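Local coordinates for probable tagatose 6-phosphate kinase (Sinorhizobium meliloti, PDB 3TXV), which probably acts in carbohydrate metabolism as a sugar-phosphate kinase, though its family is that of the tagatose-bisphosphate aldolase subunits GatZ and KbaZ, at residues Met327-Ala332 with His363-Ala368; Gly61-Met66 with Ile357-Pro362; Asp304-Phe309 with Glu384-Gln389; Ala295-Leu300 with Arg349-Ser354. All blocks are in the same frame, centred on the assembly; numbering follows the deposited sequence.

Interaction 1. Residues Met327-Ala332 with His363-Ala368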
loop_
_atom_site.group_PDB
_atom_site.type_symbol
_atom_site.label_atom_id
_atom_site.label_comp_id
_atom_site.label_asym_id
_atom_site.label_seq_id
_atom_site.Cartn_x
_atom_site.Cartn_y
_atom_site.Cartn_z
HETATM N N MSE A 327 1.044 -20.180 7.567
HETATM C CA MSE A 327 2.265 -19.611 7.075
HETATM C C MSE A 327 3.309 -20.681 6.908
HETATM O O MSE A 327 4.159 -20.576 6.074
HETATM C CB MSE A 327 2.760 -18.508 8.001
HETATM C CG MSE A 327 2.441 -17.096 7.576
HETATM SE SE MSE A 327 2.742 -15.856 8.856
HETATM C CE MSE A 327 4.059 -15.050 8.058
ATOM N N ARG A 328 3.284 -21.677 7.769
ATOM C CA ARG A 328 4.340 -22.684 7.807
ATOM C C ARG A 328 4.125 -23.703 6.692
ATOM O O ARG A 328 5.086 -24.326 6.197
ATOM C CB ARG A 328 4.419 -23.353 9.182
ATOM C CG ARG A 328 5.352 -22.645 10.187
ATOM C CD ARG A 328 5.637 -23.498 11.435
ATOM N NE ARG A 328 6.334 -24.700 11.047
ATOM C CZ ARG A 328 6.167 -25.922 11.555
ATOM N NH1 ARG A 328 5.312 -26.169 12.534
ATOM N NH2 ARG A 328 6.885 -26.928 11.040
ATOM N N GLU A 329 2.868 -23.804 6.276
ATOM C CA GLU A 329 2.418 -24.730 5.264
ATOM C C GLU A 329 2.604 -24.150 3.875
ATOM O O GLU A 329 2.777 -24.883 2.914
ATOM C CB GLU A 329 0.932 -25.021 5.488
ATOM C CG GLU A 329 0.693 -26.158 6.460
ATOM C CD GLU A 329 -0.635 -26.099 7.198
ATOM O OE1 GLU A 329 -1.652 -25.723 6.572
ATOM O OE2 GLU A 329 -0.662 -26.463 8.405
ATOM N N GLU A 330 2.551 -22.830 3.755
ATOM C CA GLU A 330 2.572 -22.189 2.454
ATOM C C GLU A 330 3.494 -20.994 2.479
ATOM O O GLU A 330 3.049 -19.864 2.348
ATOM C CB GLU A 330 1.157 -21.813 2.036
ATOM C CG GLU A 330 0.280 -23.044 1.784
ATOM C CD GLU A 330 -1.173 -22.701 1.499
ATOM O OE1 GLU A 330 -1.446 -21.624 0.909
ATOM O OE2 GLU A 330 -2.051 -23.522 1.872
ATOM N N PRO A 331 4.808 -21.266 2.591
ATOM C CA PRO A 331 5.893 -20.302 2.810
ATOM C C PRO A 331 6.160 -19.300 1.682
ATOM O O PRO A 331 6.808 -18.293 1.918
ATOM C CB PRO A 331 7.128 -21.201 3.014
ATOM C CG PRO A 331 6.605 -22.617 3.137
ATOM C CD PRO A 331 5.356 -22.610 2.321
ATOM N N ALA A 332 5.644 -19.553 0.485
ATOM C CA ALA A 332 6.006 -18.740 -0.705
ATOM C C ALA A 332 6.128 -17.239 -0.408
ATOM O O ALA A 332 7.134 -16.628 -0.750
ATOM C CB ALA A 332 5.041 -19.000 -1.889
ATOM N N HIS A 363 -6.218 -16.563 3.066
ATOM C CA HIS A 363 -6.220 -17.999 3.010
ATOM C C HIS A 363 -7.420 -18.497 3.787
ATOM O O HIS A 363 -7.601 -18.102 4.928
ATOM C CB HIS A 363 -4.955 -18.592 3.610
ATOM C CG HIS A 363 -4.959 -20.088 3.619
ATOM N ND1 HIS A 363 -5.910 -20.826 4.301
ATOM C CD2 HIS A 363 -4.155 -20.986 3.002
ATOM C CE1 HIS A 363 -5.687 -22.112 4.103
ATOM N NE2 HIS A 363 -4.626 -22.236 3.321
ATOM N N PRO A 364 -8.232 -19.391 3.184
ATOM C CA PRO A 364 -9.448 -19.916 3.823
ATOM C C PRO A 364 -9.332 -20.290 5.316
ATOM O O PRO A 364 -10.224 -19.910 6.088
ATOM C CB PRO A 364 -9.805 -21.152 2.960
ATOM C CG PRO A 364 -8.635 -21.359 2.059
ATOM C CD PRO A 364 -8.061 -19.989 1.849
ATOM N N LYS A 365 -8.276 -21.001 5.724
ATOM C CA LYS A 365 -8.178 -21.478 7.121
ATOM C C LYS A 365 -8.002 -20.337 8.086
ATOM O O LYS A 365 -8.404 -20.449 9.253
ATOM C CB LYS A 365 -7.016 -22.465 7.342
ATOM C CG LYS A 365 -7.236 -23.843 6.787
ATOM C CD LYS A 365 -6.415 -24.866 7.545
ATOM C CE LYS A 365 -5.293 -25.462 6.680
ATOM N NZ LYS A 365 -5.373 -26.954 6.707
ATOM N N ALA A 366 -7.379 -19.259 7.590
ATOM C CA ALA A 366 -7.086 -18.049 8.371
ATOM C C ALA A 366 -8.212 -17.031 8.371
ATOM O O ALA A 366 -8.426 -16.376 9.382
ATOM C CB ALA A 366 -5.791 -17.389 7.901
ATOM N N ALA A 367 -8.919 -16.890 7.254
ATOM C CA ALA A 367 -10.089 -16.001 7.188
ATOM C C ALA A 367 -11.217 -16.545 8.054
ATOM O O ALA A 367 -12.147 -15.824 8.416
ATOM C CB ALA A 367 -10.566 -15.839 5.751
ATOM N N ALA A 368 -11.130 -17.832 8.374
ATOM C CA ALA A 368 -12.188 -18.520 9.077
ATOM C C ALA A 368 -11.893 -18.447 10.552
ATOM O O ALA A 368 -12.817 -18.437 11.385
ATOM C CB ALA A 368 -12.259 -19.964 8.629
#
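H363 meets E330 through NE2, which gives a weak hydrogen bond to OE2 at 3.2 Å; the N-H···O angle of 129° shows how bent it is. The carboxylate reaches the imidazole at its edge, near the ring plane, but is itself turned 48° from that plane, and OE1 and OE2 of E330 both lie 3.5 Å from CD2 of H363. E330 approaches as an extended chain, roughly at a right angle to the histidine side chain. The other ring nitrogen is engaged more firmly: ND1 of H363 accepts from the backbone N of K365 at 2.8 Å, with the donor almost in the ring plane. H363 thereby N-caps helix 364-376. With CG anti to the backbone N (chi1 177°), the capping bond turns ND1 to K365 N and NE2 outward to E330, and P364 CD lies against one face of the ring, toward the rim. Beyond this pair, E329 and K365 cross at about a right angle. Their salt bridge is long, 3.9 Å from E329 OE1 to K365 NZ, and CE of the bent lysine chain is slightly nearer to OE1. V326, one turn back on helix 319-329, touches both H363 and K365, while the E330 carbonyl accepts from Y360 OH. Two acidic side chains at the end of one helix thus face a histidine cap and a lysine at the start of another. With ND1 accepting from K365 N, the proton is probably on NE2 and the ring neutral, which suits the nearby carboxylate; a weak bond and a long salt bridge join the two helix ends at the surface.

Interaction 2. Residues Gly61-Met66 with Ile357-Pro362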
loop_
_atom_site.group_PDB
_atom_site.type_symbol
_atom_site.label_atom_id
_atom_site.label_comp_id
_atom_site.label_asym_id
_atom_site.label_seq_id
_atom_site.Cartn_x
_atom_site.Cartn_y
_atom_site.Cartn_z
ATOM N N GLY A 61 -6.138 -11.788 -13.335
ATOM C CA GLY A 61 -6.573 -12.036 -11.961
ATOM C C GLY A 61 -5.535 -11.650 -10.917
ATOM O O GLY A 61 -5.864 -11.444 -9.735
ATOM N N GLY A 62 -4.279 -11.548 -11.352
ATOM C CA GLY A 62 -3.156 -11.289 -10.439
ATOM C C GLY A 62 -2.976 -12.464 -9.500
ATOM O O GLY A 62 -3.209 -13.608 -9.898
ATOM N N TYR A 63 -2.571 -12.197 -8.259
ATOM C CA TYR A 63 -2.588 -13.248 -7.231
ATOM C C TYR A 63 -3.839 -13.141 -6.345
ATOM O O TYR A 63 -3.981 -13.908 -5.413
ATOM C CB TYR A 63 -1.283 -13.302 -6.386
ATOM C CG TYR A 63 -0.993 -12.025 -5.637
ATOM C CD1 TYR A 63 -1.699 -11.686 -4.462
ATOM C CD2 TYR A 63 -0.042 -11.131 -6.107
ATOM C CE1 TYR A 63 -1.455 -10.484 -3.785
ATOM C CE2 TYR A 63 0.208 -9.932 -5.432
ATOM C CZ TYR A 63 -0.504 -9.613 -4.286
ATOM O OH TYR A 63 -0.242 -8.415 -3.654
ATOM N N THR A 64 -4.747 -12.215 -6.624
ATOM C CA THR A 64 -5.960 -12.170 -5.817
ATOM C C THR A 64 -7.224 -12.691 -6.513
ATOM O O THR A 64 -8.242 -12.875 -5.869
ATOM C CB THR A 64 -6.276 -10.769 -5.267
ATOM O OG1 THR A 64 -6.873 -9.969 -6.299
ATOM C CG2 THR A 64 -5.026 -10.080 -4.668
ATOM N N GLY A 65 -7.173 -12.919 -7.823
ATOM C CA GLY A 65 -8.390 -13.292 -8.577
ATOM C C GLY A 65 -9.237 -12.069 -8.945
ATOM O O GLY A 65 -10.407 -12.186 -9.338
HETATM N N MSE A 66 -8.629 -10.896 -8.819
HETATM C CA MSE A 66 -9.315 -9.656 -9.047
HETATM C C MSE A 66 -8.785 -8.919 -10.286
HETATM O O MSE A 66 -7.606 -8.532 -10.362
HETATM C CB MSE A 66 -9.228 -8.769 -7.804
HETATM C CG MSE A 66 -10.129 -9.182 -6.642
HETATM SE SE MSE A 66 -10.491 -7.644 -5.472
HETATM C CE MSE A 66 -10.412 -8.594 -3.769
ATOM N N ILE A 357 2.839 -11.464 6.739
ATOM C CA ILE A 357 1.608 -12.141 7.191
ATOM C C ILE A 357 0.370 -11.597 6.475
ATOM O O ILE A 357 -0.639 -12.272 6.435
ATOM C CB ILE A 357 1.416 -12.062 8.726
ATOM C CG1 ILE A 357 0.334 -13.019 9.193
ATOM C CG2 ILE A 357 1.088 -10.632 9.191
ATOM C CD1 ILE A 357 0.332 -13.181 10.722
ATOM N N ARG A 358 0.475 -10.404 5.886
ATOM C CA ARG A 358 -0.660 -9.754 5.244
ATOM C C ARG A 358 -1.209 -10.492 3.999
ATOM O O ARG A 358 -2.348 -10.259 3.554
ATOM C CB ARG A 358 -0.337 -8.294 4.923
ATOM C CG ARG A 358 0.454 -8.085 3.700
ATOM C CD ARG A 358 0.584 -6.610 3.383
ATOM N NE ARG A 358 1.725 -6.384 2.496
ATOM C CZ ARG A 358 2.948 -6.126 2.932
ATOM N NH1 ARG A 358 3.179 -6.013 4.228
ATOM N NH2 ARG A 358 3.945 -5.983 2.078
ATOM N N TYR A 359 -0.384 -11.368 3.432
ATOM C CA TYR A 359 -0.781 -12.121 2.258
ATOM C C TYR A 359 -1.622 -13.340 2.661
ATOM O O TYR A 359 -2.275 -13.958 1.806
ATOM C CB TYR A 359 0.449 -12.498 1.415
ATOM C CG TYR A 359 1.150 -11.291 0.860
ATOM C CD1 TYR A 359 0.747 -10.715 -0.365
ATOM C CD2 TYR A 359 2.198 -10.686 1.563
ATOM C CE1 TYR A 359 1.388 -9.577 -0.881
ATOM C CE2 TYR A 359 2.852 -9.544 1.051
ATOM C CZ TYR A 359 2.441 -9.007 -0.168
ATOM O OH TYR A 359 3.066 -7.883 -0.642
ATOM N N TYR A 360 -1.640 -13.640 3.965
ATOM C CA TYR A 360 -2.342 -14.823 4.479
ATOM C C TYR A 360 -3.723 -14.518 5.040
ATOM O O TYR A 360 -4.530 -15.415 5.212
ATOM C CB TYR A 360 -1.472 -15.564 5.494
ATOM C CG TYR A 360 -0.162 -16.023 4.875
ATOM C CD1 TYR A 360 0.876 -15.148 4.715
ATOM C CD2 TYR A 360 0.008 -17.336 4.410
ATOM C CE1 TYR A 360 2.045 -15.560 4.130
ATOM C CE2 TYR A 360 1.185 -17.758 3.839
ATOM C CZ TYR A 360 2.201 -16.863 3.701
ATOM O OH TYR A 360 3.407 -17.217 3.135
ATOM N N TRP A 361 -4.025 -13.254 5.288
ATOM C CA TRP A 361 -5.393 -12.912 5.676
ATOM C C TRP A 361 -6.542 -13.463 4.771
ATOM O O TRP A 361 -7.655 -13.663 5.262
ATOM C CB TRP A 361 -5.525 -11.424 5.953
ATOM C CG TRP A 361 -4.634 -10.973 7.107
ATOM C CD1 TRP A 361 -3.708 -9.967 7.089
ATOM C CD2 TRP A 361 -4.586 -11.530 8.423
ATOM N NE1 TRP A 361 -3.101 -9.861 8.301
ATOM C CE2 TRP A 361 -3.620 -10.806 9.144
ATOM C CE3 TRP A 361 -5.274 -12.567 9.068
ATOM C CZ2 TRP A 361 -3.321 -11.082 10.486
ATOM C CZ3 TRP A 361 -4.963 -12.852 10.395
ATOM C CH2 TRP A 361 -4.004 -12.111 11.091
ATOM N N PRO A 362 -6.284 -13.693 3.457
ATOM C CA PRO A 362 -7.269 -14.388 2.587
ATOM C C PRO A 362 -7.245 -15.924 2.550
ATOM O O PRO A 362 -8.160 -16.532 2.031
ATOM C CB PRO A 362 -6.943 -13.846 1.185
ATOM C CG PRO A 362 -6.164 -12.553 1.442
ATOM C CD PRO A 362 -5.369 -12.856 2.653
#
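Y63 and Y359 meet from two irregular runs of backbone: 61-66 turns back on itself through three glycines at positive phi, and 357-362 keeps helical phi/psi angles with a single backbone bond of its own, from Y360 N to I357 O. The rings form an offset edge-to-face pair, the edge of Y359 directed to the face of Y63, with centroids 5.9 Å apart and planes inclined at 63°. The touch falls toward the hydroxyl end of Y63: its OH lies 3.4 Å from Y359 CE1, close to the plane of the Y359 ring, and its CZ is 3.9 Å from that same carbon. Y63 extends to this position with CG between its backbone N and carbonyl carbon (chi1 60°), and its base is held by backbone bonds to N55 and by contacts with N55 and Q56. Y359 rests on N333, and its OH accepts a weak bond of 3.4 Å from NH2 of R358, whose NH1 makes a salt bridge with D355. With an alanine in place of Y359, the face of Y63 would probably lose its edge-on partner and R358 NH2 its weak acceptor, leaving a gap between the two loops. The loop 61-66 follows strand 48-53 and precedes helix 68-81, which sets it at the C-terminal end of the second strand of a TIM barrel. The pair therefore joins a beta-alpha loop on that rim to the helical region that follows the eighth strand.

Interaction 3. Residues Asp304-Phe309 with Glu384-Gln389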
loop_
_atom_site.group_PDB
_atom_site.type_symbol
_atom_site.label_atom_id
_atom_site.label_comp_id
_atom_site.label_asym_id
_atom_site.label_seq_id
_atom_site.Cartn_x
_atom_site.Cartn_y
_atom_site.Cartn_z
ATOM N N ASP A 304 -7.327 -11.725 19.952
ATOM C CA ASP A 304 -7.111 -13.141 20.103
ATOM C C ASP A 304 -6.849 -13.475 21.573
ATOM O O ASP A 304 -7.490 -14.386 22.106
ATOM C CB ASP A 304 -5.978 -13.600 19.211
ATOM C CG ASP A 304 -5.826 -15.101 19.185
ATOM O OD1 ASP A 304 -6.861 -15.806 19.122
ATOM O OD2 ASP A 304 -4.660 -15.568 19.224
ATOM N N GLN A 305 -5.958 -12.724 22.242
ATOM C CA GLN A 305 -5.611 -13.057 23.638
ATOM C C GLN A 305 -6.725 -12.704 24.632
ATOM O O GLN A 305 -6.924 -13.383 25.621
ATOM C CB GLN A 305 -4.305 -12.430 24.081
ATOM C CG GLN A 305 -3.130 -12.711 23.205
ATOM C CD GLN A 305 -2.225 -11.488 23.111
ATOM O OE1 GLN A 305 -1.461 -11.189 24.032
ATOM N NE2 GLN A 305 -2.340 -10.748 22.013
ATOM N N ILE A 306 -7.458 -11.639 24.371
ATOM C CA ILE A 306 -8.623 -11.354 25.178
ATOM C C ILE A 306 -9.637 -12.511 25.111
ATOM O O ILE A 306 -10.176 -12.956 26.139
ATOM C CB ILE A 306 -9.226 -10.066 24.743
ATOM C CG1 ILE A 306 -8.523 -8.930 25.467
ATOM C CG2 ILE A 306 -10.724 -10.051 24.955
ATOM C CD1 ILE A 306 -8.655 -7.639 24.706
ATOM N N ALA A 307 -9.855 -13.015 23.909
ATOM C CA ALA A 307 -10.793 -14.096 23.711
ATOM C C ALA A 307 -10.286 -15.388 24.373
ATOM O O ALA A 307 -11.067 -16.203 24.852
ATOM C CB ALA A 307 -11.037 -14.319 22.205
ATOM N N ALA A 308 -8.976 -15.585 24.390
ATOM C CA ALA A 308 -8.451 -16.851 24.884
ATOM C C ALA A 308 -8.551 -16.880 26.406
ATOM O O ALA A 308 -8.602 -17.955 27.023
ATOM C CB ALA A 308 -7.033 -17.060 24.415
ATOM N N PHE A 309 -8.607 -15.676 26.988
ATOM C CA PHE A 309 -8.717 -15.479 28.430
ATOM C C PHE A 309 -10.196 -15.544 28.809
ATOM O O PHE A 309 -10.592 -16.425 29.531
ATOM C CB PHE A 309 -8.040 -14.168 28.867
ATOM C CG PHE A 309 -8.335 -13.783 30.296
ATOM C CD1 PHE A 309 -7.661 -14.397 31.358
ATOM C CD2 PHE A 309 -9.309 -12.818 30.595
ATOM C CE1 PHE A 309 -7.951 -14.041 32.694
ATOM C CE2 PHE A 309 -9.612 -12.474 31.903
ATOM C CZ PHE A 309 -8.939 -13.083 32.955
ATOM N N GLU A 384 -12.415 -2.316 29.949
ATOM C CA GLU A 384 -11.290 -1.392 29.693
ATOM C C GLU A 384 -9.938 -1.954 30.144
ATOM O O GLU A 384 -8.883 -1.627 29.590
ATOM C CB GLU A 384 -11.452 -0.093 30.460
ATOM C CG GLU A 384 -12.840 0.480 30.565
ATOM C CD GLU A 384 -12.850 1.849 31.255
ATOM O OE1 GLU A 384 -13.699 2.685 30.857
ATOM O OE2 GLU A 384 -12.023 2.082 32.177
ATOM N N THR A 385 -9.990 -2.769 31.184
ATOM C CA THR A 385 -8.814 -3.242 31.850
ATOM C C THR A 385 -8.125 -4.291 30.998
ATOM O O THR A 385 -6.898 -4.460 31.102
ATOM C CB THR A 385 -9.187 -3.869 33.196
ATOM O OG1 THR A 385 -10.215 -4.849 32.993
ATOM C CG2 THR A 385 -9.701 -2.831 34.130
ATOM N N LEU A 386 -8.899 -5.023 30.193
ATOM C CA LEU A 386 -8.295 -5.973 29.262
ATOM C C LEU A 386 -7.735 -5.215 28.081
ATOM O O LEU A 386 -6.703 -5.567 27.528
ATOM C CB LEU A 386 -9.315 -7.014 28.795
ATOM C CG LEU A 386 -9.442 -8.229 29.725
ATOM C CD1 LEU A 386 -9.838 -7.759 31.092
ATOM C CD2 LEU A 386 -10.500 -9.149 29.225
ATOM N N ILE A 387 -8.457 -4.155 27.726
ATOM C CA ILE A 387 -8.127 -3.269 26.644
ATOM C C ILE A 387 -6.799 -2.617 27.018
ATOM O O ILE A 387 -5.882 -2.558 26.199
ATOM C CB ILE A 387 -9.264 -2.268 26.412
ATOM C CG1 ILE A 387 -10.432 -2.963 25.714
ATOM C CG2 ILE A 387 -8.827 -1.131 25.524
ATOM C CD1 ILE A 387 -11.786 -2.133 25.588
ATOM N N SER A 388 -6.656 -2.195 28.271
ATOM C CA SER A 388 -5.423 -1.545 28.717
ATOM C C SER A 388 -4.185 -2.433 28.622
ATOM O O SER A 388 -3.084 -1.959 28.364
ATOM C CB SER A 388 -5.576 -1.040 30.135
ATOM O OG SER A 388 -4.384 -0.434 30.540
ATOM N N GLN A 389 -4.393 -3.720 28.821
ATOM C CA GLN A 389 -3.347 -4.732 28.812
ATOM C C GLN A 389 -2.962 -5.108 27.398
ATOM O O GLN A 389 -1.797 -5.334 27.107
ATOM C CB GLN A 389 -3.862 -6.000 29.509
ATOM C CG GLN A 389 -2.956 -7.175 29.442
ATOM C CD GLN A 389 -1.696 -6.968 30.235
ATOM O OE1 GLN A 389 -1.731 -6.950 31.462
ATOM N NE2 GLN A 389 -0.567 -6.827 29.545
#
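L386 points at helix 290-310 and lies against two residues spaced one turn apart along it, I306 and F309. The helices come close here, with the CA atoms of I306 and L386 only 6.8 Å apart, so the leucine is met at both its base and its tip. At the base, CG1 of I306 lies 3.9 Å from CB of L386, the two side chains crossing obliquely; CD1 of the isoleucine carries on past this point to within 4.0 Å of the L386 carbonyl oxygen. At the tip, the CD2 methyl of L386 approaches CD2 of F309 at 4.1 Å, and these side chains stand at about a right angle to each other, the methyl coming obliquely to the ring. Different first torsions allow the two residues of helix 290-310 to share one partner: CG1 of I306 sits beside its backbone N (chi1 -86°), whereas CG of F309 is swung anti to its own (chi1 169°). No hydrogen bond spans the segments, and the side-chain contacts are apolar, grading from buried I306 to exposed F309. Neighbouring elements frame it. F390, further along helix 384-390, also packs on I306 and on Q305, and I387, turned away from this interface, leans on V398 of helix 395-399. Elsewhere on the helix, D304 forms a salt bridge with R315 and accepts from the backbone N atoms of L319 and A320 at the start of helix 319-329, while L373 of helix 364-376 touches D304 and A307. Helix 290-310 thus packs against helices 319-329, 364-376 and 384-390.

Interaction 4. Residues Ala295-Leu300 with Arg349-Ser354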
loop_
_atom_site.group_PDB
_atom_site.type_symbol
_atom_site.label_atom_id
_atom_site.label_comp_id
_atom_site.label_asym_id
_atom_site.label_seq_id
_atom_site.Cartn_x
_atom_site.Cartn_y
_atom_site.Cartn_z
ATOM N N ALA A 295 -0.590 -2.852 12.100
ATOM C CA ALA A 295 -1.453 -2.470 13.224
ATOM C C ALA A 295 -2.736 -3.348 13.349
ATOM O O ALA A 295 -3.131 -3.775 14.471
ATOM C CB ALA A 295 -1.808 -1.036 13.116
ATOM N N LEU A 296 -3.375 -3.632 12.199
ATOM C CA LEU A 296 -4.547 -4.479 12.176
ATOM C C LEU A 296 -4.213 -5.792 12.855
ATOM O O LEU A 296 -4.889 -6.170 13.817
ATOM C CB LEU A 296 -5.024 -4.698 10.759
ATOM C CG LEU A 296 -6.185 -5.686 10.522
ATOM C CD1 LEU A 296 -7.272 -5.633 11.625
ATOM C CD2 LEU A 296 -6.801 -5.428 9.157
ATOM N N ARG A 297 -3.154 -6.458 12.403
ATOM C CA ARG A 297 -2.626 -7.666 13.052
ATOM C C ARG A 297 -2.474 -7.524 14.579
ATOM O O ARG A 297 -2.931 -8.385 15.329
ATOM C CB ARG A 297 -1.279 -8.018 12.414
ATOM C CG ARG A 297 -0.743 -9.400 12.595
ATOM C CD ARG A 297 0.240 -9.469 13.714
ATOM N NE ARG A 297 1.305 -8.501 13.507
ATOM C CZ ARG A 297 2.020 -7.936 14.488
ATOM N NH1 ARG A 297 1.808 -8.240 15.765
ATOM N NH2 ARG A 297 2.945 -7.049 14.192
ATOM N N GLU A 298 -1.830 -6.464 15.067
ATOM C CA GLU A 298 -1.694 -6.335 16.527
ATOM C C GLU A 298 -3.049 -6.356 17.196
ATOM O O GLU A 298 -3.205 -7.023 18.195
ATOM C CB GLU A 298 -0.993 -5.064 16.961
ATOM C CG GLU A 298 0.440 -5.070 16.735
ATOM C CD GLU A 298 1.084 -3.833 17.299
ATOM O OE1 GLU A 298 0.308 -2.883 17.603
ATOM O OE2 GLU A 298 2.345 -3.821 17.434
ATOM N N ALA A 299 -4.013 -5.628 16.640
ATOM C CA ALA A 299 -5.353 -5.573 17.216
ATOM C C ALA A 299 -5.975 -6.970 17.221
ATOM O O ALA A 299 -6.497 -7.435 18.257
ATOM C CB ALA A 299 -6.241 -4.584 16.446
ATOM N N LEU A 300 -5.899 -7.646 16.075
ATOM C CA LEU A 300 -6.466 -8.972 15.995
ATOM C C LEU A 300 -5.775 -9.902 16.997
ATOM O O LEU A 300 -6.447 -10.665 17.669
ATOM C CB LEU A 300 -6.451 -9.510 14.568
ATOM C CG LEU A 300 -7.450 -8.882 13.583
ATOM C CD1 LEU A 300 -7.149 -9.402 12.215
ATOM C CD2 LEU A 300 -8.924 -9.165 13.913
ATOM N N ARG A 349 7.656 -14.275 11.472
ATOM C CA ARG A 349 6.403 -14.569 10.805
ATOM C C ARG A 349 5.270 -13.707 11.376
ATOM O O ARG A 349 4.361 -13.309 10.639
ATOM C CB ARG A 349 6.061 -16.044 10.901
ATOM C CG ARG A 349 6.626 -16.846 9.781
ATOM C CD ARG A 349 6.028 -18.236 9.699
ATOM N NE ARG A 349 6.303 -19.075 10.863
ATOM C CZ ARG A 349 7.484 -19.619 11.134
ATOM N NH1 ARG A 349 8.518 -19.388 10.332
ATOM N NH2 ARG A 349 7.627 -20.384 12.224
ATOM N N HIS A 350 5.354 -13.393 12.669
ATOM C CA HIS A 350 4.300 -12.645 13.354
ATOM C C HIS A 350 4.654 -11.175 13.570
ATOM O O HIS A 350 3.776 -10.281 13.517
ATOM C CB HIS A 350 3.942 -13.333 14.702
ATOM C CG HIS A 350 3.599 -14.775 14.548
ATOM N ND1 HIS A 350 2.340 -15.204 14.195
ATOM C CD2 HIS A 350 4.368 -15.883 14.610
ATOM C CE1 HIS A 350 2.336 -16.517 14.069
ATOM N NE2 HIS A 350 3.557 -16.956 14.322
ATOM N N PHE A 351 5.936 -10.910 13.808
ATOM C CA PHE A 351 6.268 -9.625 14.387
ATOM C C PHE A 351 6.998 -8.639 13.527
ATOM O O PHE A 351 7.017 -7.450 13.838
ATOM C CB PHE A 351 6.904 -9.816 15.740
ATOM C CG PHE A 351 5.977 -10.466 16.706
ATOM C CD1 PHE A 351 4.851 -9.770 17.180
ATOM C CD2 PHE A 351 6.168 -11.774 17.106
ATOM C CE1 PHE A 351 3.950 -10.353 18.054
ATOM C CE2 PHE A 351 5.249 -12.372 18.008
ATOM C CZ PHE A 351 4.153 -11.651 18.474
ATOM N N SER A 352 7.543 -9.099 12.418
ATOM C CA SER A 352 8.395 -8.236 11.639
ATOM C C SER A 352 7.596 -7.159 10.953
ATOM O O SER A 352 6.458 -7.387 10.531
ATOM C CB SER A 352 9.137 -9.031 10.582
ATOM O OG SER A 352 9.137 -8.317 9.351
ATOM N N TYR A 353 8.240 -6.005 10.823
ATOM C CA TYR A 353 7.757 -4.850 10.084
ATOM C C TYR A 353 7.515 -5.114 8.593
ATOM O O TYR A 353 6.805 -4.340 7.961
ATOM C CB TYR A 353 8.805 -3.729 10.179
ATOM C CG TYR A 353 8.894 -2.942 11.473
ATOM C CD1 TYR A 353 7.743 -2.505 12.138
ATOM C CD2 TYR A 353 10.136 -2.570 11.988
ATOM C CE1 TYR A 353 7.818 -1.738 13.299
ATOM C CE2 TYR A 353 10.243 -1.801 13.149
ATOM C CZ TYR A 353 9.076 -1.397 13.808
ATOM O OH TYR A 353 9.160 -0.648 14.973
ATOM N N SER A 354 8.131 -6.147 8.009
ATOM C CA SER A 354 7.861 -6.505 6.589
ATOM C C SER A 354 6.430 -7.002 6.425
ATOM O O SER A 354 5.840 -6.880 5.333
ATOM C CB SER A 354 8.803 -7.581 6.036
ATOM O OG SER A 354 10.155 -7.162 6.058
#
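R297 reaches H350 and F351 by a folded chain: CG leaves anti to its backbone N (chi1 -162°), then bends at chi2 (-97°) and chi3 (-55°) lay the guanidinium flat beneath the H350 carbonyl. That oxygen stands 3.0 Å above the guanidinium plane, over its centre. Although NE is also 3.0 Å from H350 O, the angle is too poor for a hydrogen bond, so the attraction is probably that of a carbonyl dipole above a charged face. NH1 meanwhile lies 3.7 Å from CD1 of F351, whose ring is nearly perpendicular to the guanidinium. The H350 ring leads elsewhere, its ND1 bonding to Y301 OH. F294 adds a cation-pi contact to R297, and W361 packs on the same side chain. A leucine in place of R297 would probably leave the H350 carbonyl without its facing charge and F294 without its cation. Nearby, S352 OG accepts from S354 N at 2.7 Å, an ST turn. The arginine ties helix 290-310, which directly follows strand 283-288, the last of the TIM barrel, to segment 349-354.

Interaction 4 is buried, interaction 3 partly so, and interactions 1 and 2 lie at the surface. The chemistry differs accordingly: a charged group facing a carbonyl in 4, apolar side-chain contacts in 3, weak polar and long ionic links in 1, and an aromatic pair in 2. Helix 290-310 serves both 3 and 4, whose centres are about 17 Å apart. Interactions 1, 2 and 4 also touch one another around segment 357-362, and selenomethionine M327 of interaction 1 packs on both I357 and R349. Segment 357-362 thus links the three, while interaction 3 sits farther out on the helical extension.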